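Local structure of metallo-beta-lactamase family protein (Thermus thermophilus, 2ZO4) at residues A[165-170]-A[205-210]; A[268-273]-A[311-316]. The protein probably acts as a hydrolase of the metallo-beta-lactamase superfamily, binding two zinc ions at its active site. All blocks are in the same frame, centred on the assembly; numbering follows the deposited sequence.

Interaction 1. Residues A[165-170]-A[205-210]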
loop_
_atom_site.group_PDB
_atom_site.type_symbol
_atom_site.label_atom_id
_atom_site.label_comp_id
_atom_site.label_asym_id
_atom_site.label_seq_id
_atom_site.Cartn_x
_atom_site.Cartn_y
_atom_site.Cartn_z
ATOM N N VAL A 165 4.632 6.662 14.018
ATOM C CA VAL A 165 4.037 5.576 13.241
ATOM C C VAL A 165 2.510 5.634 13.315
ATOM O O VAL A 165 1.919 5.549 14.398
ATOM C CB VAL A 165 4.560 4.186 13.692
ATOM C CG1 VAL A 165 3.936 3.057 12.848
ATOM C CG2 VAL A 165 6.075 4.137 13.586
ATOM N N LEU A 166 1.877 5.793 12.155
ATOM C CA LEU A 166 0.420 5.833 12.078
ATOM C C LEU A 166 -0.094 4.637 11.302
ATOM O O LEU A 166 0.030 4.588 10.079
ATOM C CB LEU A 166 -0.069 7.124 11.417
ATOM C CG LEU A 166 0.462 8.481 11.881
ATOM C CD1 LEU A 166 -0.105 9.555 10.976
ATOM C CD2 LEU A 166 0.117 8.765 13.347
ATOM N N TRP A 167 -0.656 3.672 12.024
ATOM C CA TRP A 167 -1.286 2.513 11.414
ATOM C C TRP A 167 -2.509 2.982 10.645
ATOM O O TRP A 167 -3.439 3.570 11.216
ATOM C CB TRP A 167 -1.665 1.479 12.476
ATOM C CG TRP A 167 -2.314 0.224 11.950
ATOM C CD1 TRP A 167 -1.993 -0.456 10.807
ATOM C CD2 TRP A 167 -3.374 -0.514 12.571
ATOM N NE1 TRP A 167 -2.796 -1.567 10.673
ATOM C CE2 TRP A 167 -3.652 -1.627 11.742
ATOM C CE3 TRP A 167 -4.117 -0.344 13.749
ATOM C CZ2 TRP A 167 -4.645 -2.567 12.052
ATOM C CZ3 TRP A 167 -5.112 -1.278 14.055
ATOM C CH2 TRP A 167 -5.365 -2.373 13.208
ATOM N N THR A 168 -2.473 2.752 9.337
ATOM C CA THR A 168 -3.522 3.198 8.425
ATOM C C THR A 168 -3.958 2.038 7.518
ATOM O O THR A 168 -3.640 2.024 6.320
ATOM C CB THR A 168 -3.055 4.408 7.584
ATOM O OG1 THR A 168 -1.661 4.268 7.276
ATOM C CG2 THR A 168 -3.270 5.721 8.355
ATOM N N PRO A 169 -4.689 1.056 8.091
ATOM C CA PRO A 169 -5.125 -0.122 7.343
ATOM C C PRO A 169 -6.151 0.228 6.262
ATOM O O PRO A 169 -6.812 1.264 6.352
ATOM C CB PRO A 169 -5.765 -1.001 8.420
ATOM C CG PRO A 169 -6.226 -0.031 9.461
ATOM C CD PRO A 169 -5.168 1.020 9.486
ATOM N N GLY A 170 -6.266 -0.631 5.252
ATOM C CA GLY A 170 -7.183 -0.412 4.139
ATOM C C GLY A 170 -6.530 -0.754 2.818
ATOM O O GLY A 170 -6.856 -1.768 2.198
ATOM N N TYR A 205 -5.485 -12.878 2.174
ATOM C CA TYR A 205 -4.843 -12.625 3.472
ATOM C C TYR A 205 -5.351 -11.371 4.188
ATOM O O TYR A 205 -4.899 -11.055 5.287
ATOM C CB TYR A 205 -3.318 -12.536 3.309
ATOM C CG TYR A 205 -2.845 -11.529 2.277
ATOM C CD1 TYR A 205 -2.782 -10.163 2.574
ATOM C CD2 TYR A 205 -2.452 -11.946 1.006
ATOM C CE1 TYR A 205 -2.349 -9.238 1.621
ATOM C CE2 TYR A 205 -2.019 -11.030 0.047
ATOM C CZ TYR A 205 -1.967 -9.680 0.362
ATOM O OH TYR A 205 -1.532 -8.776 -0.583
ATOM N N THR A 206 -6.283 -10.666 3.554
ATOM C CA THR A 206 -6.775 -9.373 4.023
ATOM C C THR A 206 -7.686 -9.505 5.254
ATOM O O THR A 206 -8.353 -10.521 5.431
ATOM C CB THR A 206 -7.517 -8.636 2.865
ATOM O OG1 THR A 206 -6.650 -8.543 1.728
ATOM C CG2 THR A 206 -7.930 -7.222 3.260
ATOM N N ARG A 207 -7.689 -8.471 6.100
ATOM C CA ARG A 207 -8.699 -8.291 7.154
ATOM C C ARG A 207 -10.113 -8.345 6.559
ATOM O O ARG A 207 -10.281 -8.220 5.344
ATOM C CB ARG A 207 -8.477 -6.957 7.880
ATOM C CG ARG A 207 -7.238 -6.921 8.786
ATOM C CD ARG A 207 -6.689 -5.501 8.967
ATOM N NE ARG A 207 -7.638 -4.598 9.624
ATOM C CZ ARG A 207 -7.794 -4.481 10.942
ATOM N NH1 ARG A 207 -7.061 -5.212 11.772
ATOM N NH2 ARG A 207 -8.688 -3.632 11.431
ATOM N N GLU A 208 -11.120 -8.521 7.416
ATOM C CA GLU A 208 -12.494 -8.803 6.975
ATOM C C GLU A 208 -13.148 -7.736 6.082
ATOM O O GLU A 208 -13.753 -8.057 5.056
ATOM C CB GLU A 208 -13.389 -9.100 8.185
ATOM N N ASN A 209 -13.028 -6.471 6.472
ATOM C CA ASN A 209 -13.691 -5.384 5.752
ATOM C C ASN A 209 -12.688 -4.276 5.406
ATOM O O ASN A 209 -12.692 -3.213 6.042
ATOM C CB ASN A 209 -14.865 -4.847 6.592
ATOM C CG ASN A 209 -15.896 -4.083 5.769
ATOM O OD1 ASN A 209 -15.659 -3.723 4.617
ATOM N ND2 ASN A 209 -17.046 -3.809 6.379
ATOM N N PRO A 210 -11.818 -4.523 4.398
ATOM C CA PRO A 210 -10.740 -3.577 4.064
ATOM C C PRO A 210 -11.190 -2.155 3.736
ATOM O O PRO A 210 -10.486 -1.209 4.093
ATOM C CB PRO A 210 -10.063 -4.222 2.839
ATOM C CG PRO A 210 -11.053 -5.199 2.316
ATOM C CD PRO A 210 -11.777 -5.705 3.518
#

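Interaction 2. Residues A[268-273]-A[311-316]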
loop_
_atom_site.group_PDB
_atom_site.type_symbol
_atom_site.label_atom_id
_atom_site.label_comp_id
_atom_site.label_asym_id
_atom_site.label_seq_id
_atom_site.Cartn_x
_atom_site.Cartn_y
_atom_site.Cartn_z
ATOM N N ALA A 268 -18.295 -10.723 -9.155
ATOM C CA ALA A 268 -17.299 -9.670 -8.942
ATOM C C ALA A 268 -16.417 -9.427 -10.175
ATOM O O ALA A 268 -15.991 -8.300 -10.424
ATOM C CB ALA A 268 -16.446 -9.983 -7.728
ATOM N N TRP A 269 -16.151 -10.478 -10.945
ATOM C CA TRP A 269 -15.342 -10.339 -12.152
ATOM C C TRP A 269 -16.015 -9.465 -13.211
ATOM O O TRP A 269 -15.399 -8.525 -13.715
ATOM C CB TRP A 269 -14.965 -11.699 -12.743
ATOM C CG TRP A 269 -14.308 -11.571 -14.088
ATOM C CD1 TRP A 269 -14.875 -11.823 -15.305
ATOM C CD2 TRP A 269 -12.968 -11.132 -14.351
ATOM N NE1 TRP A 269 -13.969 -11.577 -16.310
ATOM C CE2 TRP A 269 -12.792 -11.149 -15.754
ATOM C CE3 TRP A 269 -11.900 -10.726 -13.537
ATOM C CZ2 TRP A 269 -11.586 -10.788 -16.363
ATOM C CZ3 TRP A 269 -10.701 -10.361 -14.146
ATOM C CH2 TRP A 269 -10.557 -10.397 -15.548
ATOM N N GLU A 270 -17.267 -9.770 -13.547
ATOM C CA GLU A 270 -17.986 -8.994 -14.563
ATOM C C GLU A 270 -18.258 -7.560 -14.107
ATOM O O GLU A 270 -18.211 -6.626 -14.913
ATOM C CB GLU A 270 -19.274 -9.702 -15.014
ATOM C CG GLU A 270 -20.423 -9.712 -14.017
ATOM C CD GLU A 270 -21.667 -10.375 -14.579
ATOM O OE1 GLU A 270 -22.023 -11.469 -14.094
ATOM O OE2 GLU A 270 -22.282 -9.804 -15.514
ATOM N N LEU A 271 -18.523 -7.395 -12.812
ATOM C CA LEU A 271 -18.721 -6.073 -12.214
ATOM C C LEU A 271 -17.466 -5.200 -12.298
ATOM O O LEU A 271 -17.560 -3.994 -12.543
ATOM C CB LEU A 271 -19.174 -6.208 -10.756
ATOM C CG LEU A 271 -20.609 -6.686 -10.531
ATOM C CD1 LEU A 271 -20.801 -7.102 -9.081
ATOM C CD2 LEU A 271 -21.617 -5.605 -10.931
ATOM N N SER A 272 -16.304 -5.823 -12.101
ATOM C CA SER A 272 -15.016 -5.122 -12.108
ATOM C C SER A 272 -14.667 -4.484 -13.459
ATOM O O SER A 272 -13.852 -3.562 -13.519
ATOM C CB SER A 272 -13.889 -6.059 -11.653
ATOM O OG SER A 272 -13.651 -7.089 -12.594
ATOM N N LEU A 273 -15.288 -4.974 -14.530
ATOM C CA LEU A 273 -15.061 -4.439 -15.874
ATOM C C LEU A 273 -15.734 -3.084 -16.085
ATOM O O LEU A 273 -15.255 -2.266 -16.873
ATOM C CB LEU A 273 -15.546 -5.427 -16.946
ATOM C CG LEU A 273 -14.923 -6.824 -17.018
ATOM C CD1 LEU A 273 -15.667 -7.667 -18.049
ATOM C CD2 LEU A 273 -13.431 -6.776 -17.332
ATOM N N PRO A 311 -20.768 -20.706 -6.940
ATOM C CA PRO A 311 -20.133 -19.471 -7.428
ATOM C C PRO A 311 -20.916 -18.218 -7.056
ATOM O O PRO A 311 -22.120 -18.141 -7.309
ATOM C CB PRO A 311 -20.128 -19.656 -8.953
ATOM C CG PRO A 311 -20.171 -21.119 -9.153
ATOM C CD PRO A 311 -21.028 -21.649 -8.044
ATOM N N TYR A 312 -20.223 -17.244 -6.468
ATOM C CA TYR A 312 -20.875 -16.064 -5.915
ATOM C C TYR A 312 -21.422 -15.129 -6.987
ATOM O O TYR A 312 -20.698 -14.699 -7.886
ATOM C CB TYR A 312 -19.928 -15.295 -4.983
ATOM C CG TYR A 312 -19.391 -16.103 -3.818
ATOM C CD1 TYR A 312 -18.036 -16.400 -3.729
ATOM C CD2 TYR A 312 -20.237 -16.566 -2.806
ATOM C CE1 TYR A 312 -17.528 -17.132 -2.666
ATOM C CE2 TYR A 312 -19.738 -17.305 -1.737
ATOM C CZ TYR A 312 -18.381 -17.581 -1.677
ATOM O OH TYR A 312 -17.867 -18.305 -0.636
ATOM N N ARG A 313 -22.713 -14.837 -6.881
ATOM C CA ARG A 313 -23.371 -13.828 -7.697
ATOM C C ARG A 313 -24.046 -12.869 -6.725
ATOM O O ARG A 313 -24.844 -13.290 -5.886
ATOM C CB ARG A 313 -24.398 -14.462 -8.656
ATOM C CG ARG A 313 -23.807 -15.474 -9.642
ATOM C CD ARG A 313 -24.776 -15.816 -10.792
ATOM N NE ARG A 313 -24.974 -14.692 -11.714
ATOM C CZ ARG A 313 -24.223 -14.442 -12.786
ATOM N NH1 ARG A 313 -23.203 -15.233 -13.098
ATOM N NH2 ARG A 313 -24.490 -13.388 -13.549
ATOM N N TYR A 314 -23.690 -11.592 -6.817
ATOM C CA TYR A 314 -24.218 -10.567 -5.917
ATOM C C TYR A 314 -25.462 -9.898 -6.501
ATOM O O TYR A 314 -25.584 -9.749 -7.716
ATOM C CB TYR A 314 -23.144 -9.515 -5.610
ATOM C CG TYR A 314 -22.020 -9.995 -4.709
ATOM C CD1 TYR A 314 -21.971 -9.614 -3.369
ATOM C CD2 TYR A 314 -21.004 -10.822 -5.200
ATOM C CE1 TYR A 314 -20.942 -10.044 -2.532
ATOM C CE2 TYR A 314 -19.970 -11.267 -4.371
ATOM C CZ TYR A 314 -19.946 -10.867 -3.037
ATOM O OH TYR A 314 -18.932 -11.290 -2.207
ATOM N N PHE A 315 -26.383 -9.497 -5.629
ATOM C CA PHE A 315 -27.597 -8.797 -6.051
ATOM C C PHE A 315 -27.925 -7.649 -5.103
ATOM O O PHE A 315 -27.573 -7.686 -3.923
ATOM C CB PHE A 315 -28.784 -9.764 -6.145
ATOM C CG PHE A 315 -29.014 -10.564 -4.893
ATOM C CD1 PHE A 315 -28.464 -11.834 -4.753
ATOM C CD2 PHE A 315 -29.776 -10.047 -3.849
ATOM C CE1 PHE A 315 -28.670 -12.577 -3.587
ATOM C CE2 PHE A 315 -29.986 -10.782 -2.682
ATOM C CZ PHE A 315 -29.430 -12.046 -2.551
ATOM N N ARG A 316 -28.599 -6.632 -5.629
ATOM C CA ARG A 316 -29.040 -5.496 -4.833
ATOM C C ARG A 316 -30.405 -5.809 -4.230
ATOM O O ARG A 316 -31.330 -6.197 -4.950
ATOM C CB ARG A 316 -29.145 -4.248 -5.714
ATOM C CG ARG A 316 -29.175 -2.935 -4.947
ATOM C CD ARG A 316 -29.885 -1.814 -5.719
ATOM N NE ARG A 316 -29.530 -1.766 -7.140
ATOM C CZ ARG A 316 -30.411 -1.775 -8.140
ATOM N NH1 ARG A 316 -31.714 -1.813 -7.892
ATOM N NH2 ARG A 316 -29.986 -1.728 -9.396
HETATM O O HOH W 1 -18.850 -12.767 -7.246
#

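Interaction 1. Residues A[165-170]-A[205-210]
Near the dinuclear zinc site of the metallo-beta-lactamase fold, the edge of the W167 indole meets a face of the R207 guanidinium, joining the end of strand 161-167 to the loop that leads into helix 210-222. The six-membered ring of the indole does the touching: CZ2 of W167 lies 3.6 Å from NH1 of R207 and 3.8 Å from its CZ, and the two planes stand 85° apart. NH1 sits at the ring's edge, close to its plane, so the pair is not a cation-pi stack. With CG anti to the backbone N (chi1 -179°), the indole end of W167 swings toward segment 205-210, while the R207 chain comes from the opposite direction and bends at chi3. P169 packs alongside both: its CD packs on one indole face, and its CB approaches NE of R207 to 4.2 Å. Salt bridges to D213 through NE and to E94 through NH1 grip the guanidinium from outside the two segments, and W167 NE1 donates to the carbonyl of D173, which helps to hold both groups in orientation; the indole also stacks on the H92 ring. Farther along, the backbones come together where CA of G170 makes a CH...O contact of 3.4 Å with O of P210, in the first turn of the helix that follows N209 at the N-cap. G170 directly precedes the zinc ligand H171, and its phi of 137° is one that a residue with a side chain seldom adopts. Such a strand-end loop, delivering a metal-binding histidine, is characteristic of the dinuclear zinc site of metallo-beta-lactamase folds.

Interaction 2. Residues A[268-273]-A[311-316]
With CG lodged between its own backbone N and carbonyl carbon (chi1 72°) and the chain extended beyond it, E270 carries its carboxylate from the first turn of helix 268-275 to the guanidinium of R313. The arginine answers with a bend at chi3 (69°), which turns its end back toward the helix although its CB does not point there. The two side chains cross at about a right angle, and OE1 of E270 forms a salt bridge with NH2 of R313 at 3.2 Å. CZ of R313 is 3.9 Å from the same OE1 and NH1 is 4.1 Å away, so one oxygen and one nitrogen carry the contact. The oxygen approaches the guanidinium obliquely, and with carboxylate and guanidinium planes 72° apart the pair lacks the coplanar, two-pronged geometry of a bidentate bridge. Both ends have further partners: NH2 of R313 is hydrogen-bonded to the carbonyl of P265, and OE1 of E270 accepts from the backbone N of T267, just ahead of the helix.

A second connection runs through water. Water 1 accepts from N of A268 at 2.9 Å and donates to O of Y312 at 2.7 Å, bridging an amide of the helix's opening turn to the carbonyl before R313; it also lies at the edge of the Y314 ring, in its plane. The Y314 side chain itself packs on L296 of helix 286-301, and its hydroxyl is hydrogen-bonded to E297. The contact thus ties the helix start to the C-terminal hairpin by a single-point charge pair at the surface and one water bridge, an attraction that solvent would probably weaken.

Overall arrangement
The two contacts come in series along the chain, interaction 1 closing before interaction 2 opens, and their centres lie about 23 Å apart, with nearest atoms about 9 Å apart and not touching. Interaction 1 is a buried contact in the metallo-beta-lactamase region, where the loop after strand 161-167, an inner strand of the five-stranded sheet, leads to the zinc ligand H171. Interaction 2 lies at the surface, about 25 Å from the chain centre, between helix 268-275 and the two-stranded C-terminal sheet. Helix 286-301 is common ground: P210 packs on its A294, whereas A268 and Y314 pack on its L296. One helix therefore links the metal-bearing core to the C-terminal part.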